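Local coordinates for protein LURP-one-related 15 (Arabidopsis thaliana, PDB 1ZXU) that is of unknown function but has a tubby-like fold and might be related to the phospholipid scramblase and tubby-like superfamily of membrane-tethered transcription factors, at residues 39-43 / 54-59; 143-149 / 159-165; 150-154 / 207-211. All blocks are in the same frame, centred on the assembly; numbering follows the deposited sequence.

Contact 1 of 3, residues 39-43 / 54-59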
# COMPACT_ATOMS: atom_id res chain seq x y z
N ASP A 39 -7.42 10.70 3.98
CA ASP A 39 -8.31 9.54 3.71
C ASP A 39 -8.12 9.20 2.26
O ASP A 39 -8.15 10.11 1.43
CB ASP A 39 -9.76 9.86 3.94
CG ASP A 39 -10.16 9.74 5.41
OD1 ASP A 39 -9.28 9.63 6.27
OD2 ASP A 39 -11.37 9.75 5.70
N MSE A 40 -7.84 7.94 1.97
CA MSE A 40 -7.68 7.53 0.56
C MSE A 40 -8.77 6.59 0.17
O MSE A 40 -9.36 5.89 1.03
CB MSE A 40 -6.33 6.83 0.35
CG MSE A 40 -5.14 7.61 0.87
SE MSE A 40 -3.44 6.78 0.43
CE MSE A 40 -3.96 5.01 0.90
N ALA A 41 -9.09 6.52 -1.13
CA ALA A 41 -10.15 5.63 -1.56
C ALA A 41 -9.82 5.12 -2.96
O ALA A 41 -8.98 5.74 -3.65
CB ALA A 41 -11.48 6.41 -1.60
N ILE A 42 -10.45 4.01 -3.38
CA ILE A 42 -10.25 3.41 -4.71
C ILE A 42 -11.39 3.85 -5.63
O ILE A 42 -12.60 3.85 -5.26
CB ILE A 42 -10.26 1.85 -4.62
CG1 ILE A 42 -8.95 1.36 -3.96
CG2 ILE A 42 -10.43 1.18 -6.01
CD1 ILE A 42 -8.89 -0.16 -3.71
N VAL A 43 -11.00 4.28 -6.82
CA VAL A 43 -11.95 4.56 -7.91
C VAL A 43 -11.60 3.64 -9.09
O VAL A 43 -10.42 3.57 -9.53
CB VAL A 43 -11.86 6.03 -8.38
CG1 VAL A 43 -12.84 6.25 -9.56
CG2 VAL A 43 -12.14 7.03 -7.24
N PHE A 54 -6.75 0.60 -11.39
CA PHE A 54 -7.67 1.50 -10.69
C PHE A 54 -6.85 2.68 -10.21
O PHE A 54 -5.67 2.72 -10.46
CB PHE A 54 -8.44 0.80 -9.54
CG PHE A 54 -7.57 0.12 -8.51
CD1 PHE A 54 -7.04 0.85 -7.43
CD2 PHE A 54 -7.33 -1.26 -8.60
CE1 PHE A 54 -6.27 0.19 -6.44
CE2 PHE A 54 -6.58 -1.90 -7.60
CZ PHE A 54 -6.06 -1.19 -6.57
N VAL A 55 -7.51 3.67 -9.63
CA VAL A 55 -6.84 4.86 -9.12
C VAL A 55 -7.09 4.99 -7.63
O VAL A 55 -8.14 4.56 -7.12
CB VAL A 55 -7.32 6.09 -9.84
CG1 VAL A 55 -6.80 7.34 -9.21
CG2 VAL A 55 -6.77 6.05 -11.32
N ILE A 56 -6.13 5.57 -6.90
CA ILE A 56 -6.37 5.81 -5.46
C ILE A 56 -6.43 7.33 -5.34
O ILE A 56 -5.52 8.01 -5.81
CB ILE A 56 -5.22 5.23 -4.64
CG1 ILE A 56 -5.29 3.69 -4.67
CG2 ILE A 56 -5.31 5.80 -3.20
CD1 ILE A 56 -4.05 3.01 -4.11
N THR A 57 -7.49 7.85 -4.72
CA THR A 57 -7.70 9.33 -4.66
C THR A 57 -7.76 9.73 -3.20
O THR A 57 -7.91 8.86 -2.34
CB THR A 57 -9.03 9.78 -5.37
OG1 THR A 57 -10.16 9.25 -4.68
CG2 THR A 57 -9.05 9.36 -6.85
N ASP A 58 -7.64 11.02 -2.92
CA ASP A 58 -8.06 11.50 -1.63
C ASP A 58 -9.60 11.62 -1.58
O ASP A 58 -10.30 11.28 -2.57
CB ASP A 58 -7.34 12.80 -1.27
CG ASP A 58 -7.82 13.99 -2.06
OD1 ASP A 58 -8.87 13.93 -2.77
OD2 ASP A 58 -7.15 15.04 -1.92
N VAL A 59 -10.12 12.10 -0.46
CA VAL A 59 -11.59 12.24 -0.27
C VAL A 59 -12.30 13.10 -1.29
O VAL A 59 -13.49 12.87 -1.61
CB VAL A 59 -12.00 12.80 1.14
CG1 VAL A 59 -12.10 11.68 2.17
CG2 VAL A 59 -11.13 14.04 1.60
O HOH W 1 -8.14 12.95 2.13
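This is an antiparallel strand pairing: strands 38-43 and 54-58, the first two of the barrel, run side by side as a beta hairpin. The segment axes approach to 4.5 Å with 149° between their N-to-C directions, and 512 Å² of surface is buried between the segments. Two hydrogen-bonded pairs fix the register. At Ala41 and Thr57, Ala41 N donates to Thr57 O (2.9 Å) and Thr57 N to Ala41 O (2.8 Å); at Val43 and Val55, Val43 N to Val55 O and Val55 N to Val43 O both measure 2.9 Å, with N-H...O angles of 173° and 174°. Between them lies the non-hydrogen-bonded pair Ile42-Ile56, whose CA atoms are 4.6 Å apart. There the CA-H groups point at carbonyls, with Ile56 CA 3.2 Å from Ala41 O and Ile42 CA 3.4 Å from Val55 O. In the closed antiparallel barrel, consistent with the Tubby C-terminal fold of this family's clan, Ile42 and Ile56 occupy the face turned to helix 197-211, where they touch Val204 and Ala201. Phe54 extends this apolar surface, its CD1 3.7 Å from Ile42 CG2, as does the selenomethionine Met40, its CB 3.8 Å from Ile56 CG2. The other face carries Ala41, Val43, Val55 and Thr57, with Val43 CG2 3.9 Å from Thr57 CG2. At the Asp39 end of the pairing, Asp39 CB packs 3.5 Å from Val59 CG1, and water 1 accepts from Asp39 N (3.0 Å) and weakly from Val59 N (3.4 Å). Asp39 OD1 is hydrogen-bonded to Thr190 OG1 on strand 187-191.

Contact 2 of 3, residues 143-149 / 159-165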
# COMPACT_ATOMS: atom_id res chain seq x y z
N ARG A 143 10.50 -10.87 13.50
CA ARG A 143 9.60 -9.88 14.00
C ARG A 143 9.22 -9.07 12.74
O ARG A 143 10.10 -8.63 12.03
CB ARG A 143 10.32 -8.97 15.00
CG ARG A 143 9.49 -7.75 15.42
CD ARG A 143 10.20 -6.40 15.12
NE ARG A 143 10.55 -5.65 16.33
CZ ARG A 143 9.66 -5.27 17.25
NH1 ARG A 143 8.38 -5.57 17.12
NH2 ARG A 143 10.07 -4.59 18.32
N CYS A 144 7.93 -8.89 12.47
CA CYS A 144 7.61 -7.98 11.36
C CYS A 144 7.71 -6.54 11.80
O CYS A 144 7.66 -6.21 13.01
CB CYS A 144 6.23 -8.26 10.78
SG CYS A 144 5.04 -8.31 12.04
N ASP A 145 7.87 -5.64 10.83
CA ASP A 145 7.89 -4.21 11.07
C ASP A 145 6.52 -3.53 11.09
O ASP A 145 6.30 -2.53 11.77
CB ASP A 145 8.77 -3.55 10.02
CG ASP A 145 10.21 -4.06 10.12
OD1 ASP A 145 10.86 -3.75 11.15
OD2 ASP A 145 10.64 -4.83 9.24
N PHE A 146 5.59 -4.10 10.33
CA PHE A 146 4.17 -3.67 10.38
C PHE A 146 3.31 -4.91 10.24
O PHE A 146 3.72 -5.93 9.61
CB PHE A 146 3.83 -2.70 9.22
CG PHE A 146 4.66 -1.44 9.22
CD1 PHE A 146 4.19 -0.29 9.87
CD2 PHE A 146 5.93 -1.41 8.60
CE1 PHE A 146 4.97 0.91 9.88
CE2 PHE A 146 6.70 -0.23 8.60
CZ PHE A 146 6.22 0.91 9.24
N ARG A 147 2.06 -4.80 10.71
CA ARG A 147 1.11 -5.89 10.49
C ARG A 147 -0.24 -5.31 10.07
O ARG A 147 -0.61 -4.21 10.48
CB ARG A 147 0.94 -6.79 11.70
CG ARG A 147 0.80 -6.09 13.01
CD ARG A 147 0.83 -7.15 14.13
NE ARG A 147 2.15 -7.25 14.75
CZ ARG A 147 2.60 -6.41 15.67
NH1 ARG A 147 1.83 -5.40 16.07
NH2 ARG A 147 3.81 -6.57 16.18
N VAL A 148 -0.98 -6.07 9.28
CA VAL A 148 -2.35 -5.68 8.97
C VAL A 148 -3.30 -6.72 9.57
O VAL A 148 -3.12 -7.92 9.36
CB VAL A 148 -2.56 -5.65 7.43
CG1 VAL A 148 -3.96 -5.11 7.09
CG2 VAL A 148 -1.44 -4.79 6.71
N LYS A 149 -4.28 -6.24 10.32
CA LYS A 149 -5.32 -7.11 10.92
C LYS A 149 -6.68 -6.64 10.43
O LYS A 149 -6.79 -5.66 9.70
CB LYS A 149 -5.25 -6.96 12.42
CG LYS A 149 -3.89 -7.29 13.00
CD LYS A 149 -3.95 -7.32 14.58
CE LYS A 149 -2.71 -8.00 15.14
NZ LYS A 149 -2.47 -7.71 16.59
N VAL A 159 -3.78 -1.18 10.03
CA VAL A 159 -2.34 -1.40 9.90
C VAL A 159 -1.68 -0.90 11.20
O VAL A 159 -1.92 0.27 11.60
CB VAL A 159 -1.74 -0.59 8.72
CG1 VAL A 159 -0.30 -1.00 8.46
CG2 VAL A 159 -2.54 -0.85 7.40
N TYR A 160 -0.82 -1.76 11.77
CA TYR A 160 -0.09 -1.44 13.01
C TYR A 160 1.40 -1.41 12.77
O TYR A 160 1.91 -2.20 11.93
CB TYR A 160 -0.33 -2.54 14.02
CG TYR A 160 -1.75 -2.72 14.40
CD1 TYR A 160 -2.27 -2.02 15.49
CD2 TYR A 160 -2.57 -3.57 13.70
CE1 TYR A 160 -3.61 -2.19 15.88
CE2 TYR A 160 -3.91 -3.75 14.06
CZ TYR A 160 -4.41 -3.04 15.14
OH TYR A 160 -5.72 -3.24 15.49
N ALA A 161 2.10 -0.54 13.52
CA ALA A 161 3.56 -0.54 13.58
C ALA A 161 3.95 -1.70 14.50
O ALA A 161 3.30 -1.94 15.53
CB ALA A 161 4.09 0.81 14.17
N GLY A 162 4.94 -2.47 14.09
CA GLY A 162 5.27 -3.72 14.78
C GLY A 162 5.75 -3.47 16.22
O GLY A 162 5.29 -4.14 17.15
N GLU A 163 6.67 -2.52 16.39
CA GLU A 163 7.47 -2.42 17.63
C GLU A 163 6.82 -1.60 18.74
O GLU A 163 7.45 -1.33 19.77
CB GLU A 163 8.87 -1.84 17.32
CG GLU A 163 8.92 -0.31 17.03
CD GLU A 163 7.76 0.17 16.17
OE1 GLU A 163 7.52 -0.44 15.10
OE2 GLU A 163 7.07 1.14 16.57
N SER A 164 5.58 -1.18 18.51
CA SER A 164 4.85 -0.32 19.44
C SER A 164 3.38 -0.69 19.39
O SER A 164 2.59 -0.35 20.29
CB SER A 164 5.01 1.15 19.07
OG SER A 164 4.51 1.41 17.75
N ASP A 165 3.03 -1.40 18.32
CA ASP A 165 1.66 -1.72 17.98
C ASP A 165 0.78 -0.46 17.85
O ASP A 165 -0.42 -0.53 18.13
CB ASP A 165 1.03 -2.72 18.95
CG ASP A 165 0.84 -4.08 18.31
OD1 ASP A 165 0.17 -4.13 17.25
OD2 ASP A 165 1.36 -5.08 18.86
O HOH W 2 7.94 -0.32 12.45
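Arg147, Tyr160 and Gly162 lose the most surface in this beta-hairpin contact, 96, 87 and 65 Å² of the 585 Å² buried. Strands 146-149 and 158-161 are antiparallel neighbours in the barrel; their segment axes lie 4.6 Å apart at 152°. Arg147 and Tyr160 form the hydrogen-bonded pair: Arg147 N donates to Tyr160 O (2.9 Å) and Tyr160 N to Arg147 O (2.8 Å). Their side chains share one sheet face, with Arg147 CG 3.9 Å from Tyr160 CB, while Lys149 CD reaches Tyr160 CE2 at 3.6 Å. The other face holds Phe146, Val148, Val159 and Ala161; Val148 and Val159 touch Leu203 of helix 197-211. Gly162 continues the pairing past the strand, its N donating to Asp145 O at 2.7 Å. A CB modelled here would clash with the carbonyls of Cys144 and Asp145, so the close approach requires the bare CA. Asp145 and Phe146 both face Val133, making a classic beta bulge on the side of strand 131-135. Arg147 bends its guanidinium over Gly162 CA and bonds Gly162 O through NH2 (3.0 Å). It also forms a salt bridge with Asp165, although the modelled NH1-OD1 separation is too short for those positions to be certain. Water 2 joins the segments by donating to Asp145 O at 2.8 Å and to Glu163 OE1 at 2.7 Å.

Contact 3 of 3, residues 150-154 / 207-211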
# COMPACT_ATOMS: atom_id res chain seq x y z
N GLY A 150 -7.74 -7.37 10.78
CA GLY A 150 -9.09 -6.94 10.40
C GLY A 150 -9.45 -7.55 9.06
O GLY A 150 -8.70 -8.35 8.53
N SER A 151 -10.59 -7.15 8.50
CA SER A 151 -11.12 -7.82 7.30
C SER A 151 -11.38 -6.89 6.12
O SER A 151 -12.06 -5.90 6.28
CB SER A 151 -12.41 -8.57 7.67
OG SER A 151 -13.14 -8.93 6.51
N TRP A 152 -10.83 -7.24 4.94
CA TRP A 152 -11.08 -6.49 3.71
C TRP A 152 -12.56 -6.46 3.42
O TRP A 152 -13.11 -5.40 3.15
CB TRP A 152 -10.32 -7.11 2.52
CG TRP A 152 -10.58 -6.50 1.19
CD1 TRP A 152 -11.39 -6.98 0.21
CD2 TRP A 152 -9.98 -5.30 0.67
NE1 TRP A 152 -11.34 -6.13 -0.90
CE2 TRP A 152 -10.48 -5.11 -0.63
CE3 TRP A 152 -9.08 -4.37 1.19
CZ2 TRP A 152 -10.12 -4.01 -1.41
CZ3 TRP A 152 -8.70 -3.29 0.41
CH2 TRP A 152 -9.21 -3.13 -0.89
N LEU A 153 -13.21 -7.61 3.50
CA LEU A 153 -14.62 -7.66 3.13
C LEU A 153 -15.53 -6.91 4.12
O LEU A 153 -16.56 -6.35 3.71
CB LEU A 153 -15.08 -9.10 2.88
CG LEU A 153 -14.49 -9.81 1.64
CD1 LEU A 153 -14.79 -11.32 1.65
CD2 LEU A 153 -14.90 -9.17 0.35
N GLU A 154 -15.14 -6.81 5.39
CA GLU A 154 -15.87 -5.99 6.37
C GLU A 154 -15.47 -4.49 6.37
O GLU A 154 -16.10 -3.64 7.02
CB GLU A 154 -15.71 -6.59 7.79
CG GLU A 154 -16.56 -7.84 7.95
CD GLU A 154 -16.36 -8.55 9.31
OE1 GLU A 154 -16.41 -7.86 10.36
OE2 GLU A 154 -16.15 -9.79 9.30
N LEU A 207 -3.95 -5.91 -0.51
CA LEU A 207 -5.23 -6.42 -0.01
C LEU A 207 -6.22 -6.65 -1.11
O LEU A 207 -6.95 -7.63 -1.10
CB LEU A 207 -5.80 -5.46 1.02
CG LEU A 207 -5.01 -5.43 2.33
CD1 LEU A 207 -5.41 -4.25 3.15
CD2 LEU A 207 -5.29 -6.78 3.08
N ASP A 208 -6.29 -5.69 -2.02
CA ASP A 208 -7.19 -5.84 -3.17
C ASP A 208 -6.79 -7.11 -4.00
O ASP A 208 -7.69 -7.87 -4.43
CB ASP A 208 -7.07 -4.62 -4.04
CG ASP A 208 -7.91 -4.74 -5.30
OD1 ASP A 208 -9.11 -4.54 -5.18
OD2 ASP A 208 -7.31 -5.02 -6.35
N ASP A 209 -5.50 -7.36 -4.15
CA ASP A 209 -4.98 -8.51 -4.94
C ASP A 209 -5.40 -9.79 -4.25
O ASP A 209 -5.84 -10.74 -4.92
CB ASP A 209 -3.47 -8.49 -4.98
CG ASP A 209 -2.91 -9.41 -6.05
OD1 ASP A 209 -3.46 -9.43 -7.18
OD2 ASP A 209 -1.91 -10.10 -5.74
N VAL A 210 -5.31 -9.81 -2.93
CA VAL A 210 -5.68 -11.04 -2.16
C VAL A 210 -7.16 -11.30 -2.37
O VAL A 210 -7.58 -12.44 -2.58
CB VAL A 210 -5.41 -10.90 -0.66
CG1 VAL A 210 -6.08 -12.08 0.09
CG2 VAL A 210 -3.91 -10.90 -0.40
N ASN A 211 -7.95 -10.23 -2.36
CA ASN A 211 -9.39 -10.41 -2.53
C ASN A 211 -9.79 -10.88 -3.92
O ASN A 211 -10.80 -11.57 -4.06
CB ASN A 211 -10.16 -9.14 -2.24
CG ASN A 211 -11.67 -9.38 -2.20
OD1 ASN A 211 -12.15 -10.21 -1.41
ND2 ASN A 211 -12.41 -8.65 -3.04
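One indole dominates the loop side of this contact: Trp152 lays a ring face against the backbone of helix 197-211, and no hydrogen bond links the segments. Of the 253 Å² buried, 110 Å² belongs to Trp152. Leu207 O and Asp208 CA lie over one face of the ring; Trp152 CE3 meets Leu207 CB at 3.5 Å and Trp152 CZ2 meets Asp208 CA at 3.9 Å. One turn further on, Asn211 CG is 3.4 Å from Trp152 CD1. The nearby nitrogens, Trp152 NE1 and Asn211 ND2, are both donors, so their 3.5 Å approach is packing alone. Leu153 CD2 adds a contact with Asn211 OD1 at 3.4 Å. The fold places these parts together because 150-154 lies in the hairpin loop between strands 146-149 and 158-161, while the C-terminal helix runs through the barrel, as in the tubby-like fold. Trp152 also packs edge-to-face with Phe187 and has a cation-pi contact with Arg155. An ST motif shapes the loop backbone: Glu154 N donates to Ser151 OG at 3.1 Å. On the helix, Asn211 N bonds Leu207 O at 3.1 Å, and the Asp208 carboxylate makes a salt bridge with Arg44.

Along the chain, contact 1 closes before the other two open; contacts 2 and 3 then cross, since 150-154 falls in sequence between the two segments of contact 2, while 207-211 follows both. Contacts 1 and 2 are hairpins of the same barrel sheet on opposite sides of the chain's centre, their centres 23 Å apart and nearest atoms about 9 Å apart. Contact 3 lies about 16 Å from contact 1 and 17 Å from contact 2, centre to centre, and touches both: Ile42 CD1-Trp152 CH2 is 4.1 Å, Phe54 CE2-Asp208 OD2 3.4 Å and Val148 CG1-Leu207 CD1 4.3 Å. Packing through loop 150-154 and helix 197-211 thus connects two separate parts of the barrel wall.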